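Local atomic coordinates of trimethylamine-N-oxide reductase (PDB entry 7L5I), a protein that probably reduces S- or N-oxides such as trimethylamine N-oxide at a molybdenum centre held by two pterin guanosine dinucleotide cofactors. Residues Gly373-Pro378 and Val610-Phe615. Numbering follows the deposited sequence.
Sequences GQIGLP and VRYGEF
V610 sets CG1 against G376 and CG2 against P378. CG1, anti to the backbone N (chi1 175°), lies 3.5 Å from G376 O and also touches L377 O. CG2 lies 4.0 Å from P378 CA, with the proline ring a little farther off. R611 contributes its carbonyl rather than its side chain. G376 CA lies 3.5 Å from R611 O in a CA-H...O contact, with 154° at the hydrogen. A water bridges the same two residues: it accepts from G376 N at 2.9 Å and lies 2.7 Å from R611 O, within hydrogen-bonding range. The R611 guanidinium leads away to salt bridges with E191 and E194, and Y612 OH is hydrogen-bonded to E191. Y612 sets its CB 3.8 Å from I375 CG2, and the two side chains run side by side. Y612 O lies 3.6 Å from G376 CA. The glycine's bare CA is what comes this close to the carbonyl. G613 brings its CA to 3.8 Å from G376 O. Each segment makes a type II turn, Q374-L377 and V610-G613, so two turns abut at their glycines. Beyond G613, R616 on helix 613-617 is hydrogen-bonded to G373 O and I375 O. The contact joins the loop between helix 359-372 and strand 381-383 to the start of helix 613-617, near the protein surface. G376 packs against backbone atoms, alongside apolar contacts of V610 and of I375 with Y612. With no direct hydrogen bond between the segments, this chemistry implies that packing and the water join the two turns.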
# COMPACT_ATOMS: atom_id res chain seq x y z
N GLY A 373 -23.05 -18.45 -2.04
CA GLY A 373 -23.27 -19.45 -1.01
C GLY A 373 -22.14 -20.42 -0.77
O GLY A 373 -22.37 -21.46 -0.14
N GLN A 374 -20.93 -20.11 -1.22
CA GLN A 374 -19.81 -21.04 -1.13
C GLN A 374 -18.81 -20.65 -0.04
O GLN A 374 -17.76 -21.28 0.09
CB GLN A 374 -19.11 -21.14 -2.49
CG GLN A 374 -20.02 -21.57 -3.61
CD GLN A 374 -19.36 -21.41 -4.96
OE1 GLN A 374 -18.14 -21.44 -5.06
NE2 GLN A 374 -20.16 -21.23 -6.00
N ILE A 375 -19.14 -19.63 0.76
CA ILE A 375 -18.29 -19.20 1.86
C ILE A 375 -18.14 -20.34 2.85
O ILE A 375 -19.13 -20.96 3.24
CB ILE A 375 -18.90 -17.97 2.53
CG1 ILE A 375 -18.84 -16.76 1.59
CG2 ILE A 375 -18.18 -17.67 3.83
CD1 ILE A 375 -19.69 -15.57 2.05
N GLY A 376 -16.90 -20.61 3.28
CA GLY A 376 -16.64 -21.69 4.20
C GLY A 376 -16.49 -23.07 3.59
O GLY A 376 -16.32 -24.04 4.33
N LEU A 377 -16.56 -23.19 2.26
CA LEU A 377 -16.32 -24.44 1.56
C LEU A 377 -14.91 -24.47 0.98
O LEU A 377 -14.36 -23.42 0.63
CB LEU A 377 -17.31 -24.63 0.43
CG LEU A 377 -18.79 -24.69 0.81
CD1 LEU A 377 -19.61 -24.84 -0.47
CD2 LEU A 377 -19.03 -25.84 1.76
N PRO A 378 -14.30 -25.65 0.86
CA PRO A 378 -13.00 -25.74 0.18
C PRO A 378 -13.05 -25.06 -1.18
O PRO A 378 -13.97 -25.25 -1.95
CB PRO A 378 -12.77 -27.25 0.05
CG PRO A 378 -13.53 -27.84 1.18
CD PRO A 378 -14.78 -26.98 1.30
N VAL A 610 -9.73 -23.80 5.93
CA VAL A 610 -10.73 -23.07 5.15
C VAL A 610 -11.24 -21.91 6.00
O VAL A 610 -11.77 -22.12 7.10
CB VAL A 610 -11.87 -24.00 4.70
CG1 VAL A 610 -12.98 -23.22 4.01
CG2 VAL A 610 -11.34 -25.11 3.80
N ARG A 611 -11.08 -20.70 5.49
CA ARG A 611 -11.59 -19.53 6.19
C ARG A 611 -13.11 -19.59 6.27
O ARG A 611 -13.79 -19.95 5.32
CB ARG A 611 -11.09 -18.28 5.46
CG ARG A 611 -11.24 -17.00 6.26
CD ARG A 611 -10.48 -15.80 5.66
NE ARG A 611 -10.85 -14.62 6.45
CZ ARG A 611 -10.33 -14.31 7.62
NH1 ARG A 611 -9.33 -15.03 8.15
NH2 ARG A 611 -10.78 -13.26 8.30
N TYR A 612 -13.65 -19.25 7.44
CA TYR A 612 -15.09 -19.28 7.72
C TYR A 612 -15.64 -20.70 7.71
O TYR A 612 -16.85 -20.89 7.71
CB TYR A 612 -15.88 -18.37 6.76
CG TYR A 612 -15.60 -16.90 7.08
CD1 TYR A 612 -15.94 -16.38 8.31
CD2 TYR A 612 -14.91 -16.09 6.20
CE1 TYR A 612 -15.64 -15.10 8.66
CE2 TYR A 612 -14.59 -14.77 6.56
CZ TYR A 612 -14.97 -14.29 7.79
OH TYR A 612 -14.70 -13.01 8.22
N GLY A 613 -14.77 -21.71 7.77
CA GLY A 613 -15.24 -23.08 7.84
C GLY A 613 -16.00 -23.36 9.12
O GLY A 613 -17.00 -24.08 9.11
N GLU A 614 -15.55 -22.80 10.24
CA GLU A 614 -16.25 -23.05 11.50
C GLU A 614 -17.58 -22.31 11.54
O GLU A 614 -18.59 -22.85 12.02
CB GLU A 614 -15.38 -22.65 12.67
CG GLU A 614 -14.16 -23.57 12.83
CD GLU A 614 -14.50 -25.06 12.66
OE1 GLU A 614 -13.90 -25.70 11.77
OE2 GLU A 614 -15.36 -25.59 13.41
N PHE A 615 -17.61 -21.06 11.06
CA PHE A 615 -18.87 -20.35 10.88
C PHE A 615 -19.83 -21.14 10.02
O PHE A 615 -21.01 -21.29 10.35
CB PHE A 615 -18.57 -18.98 10.26
CG PHE A 615 -19.79 -18.16 9.94
CD1 PHE A 615 -20.64 -17.77 10.95
CD2 PHE A 615 -20.02 -17.70 8.64
CE1 PHE A 615 -21.76 -16.97 10.68
CE2 PHE A 615 -21.14 -16.90 8.38
CZ PHE A 615 -22.00 -16.52 9.42
O HOH W 1 -14.29 -19.41 2.75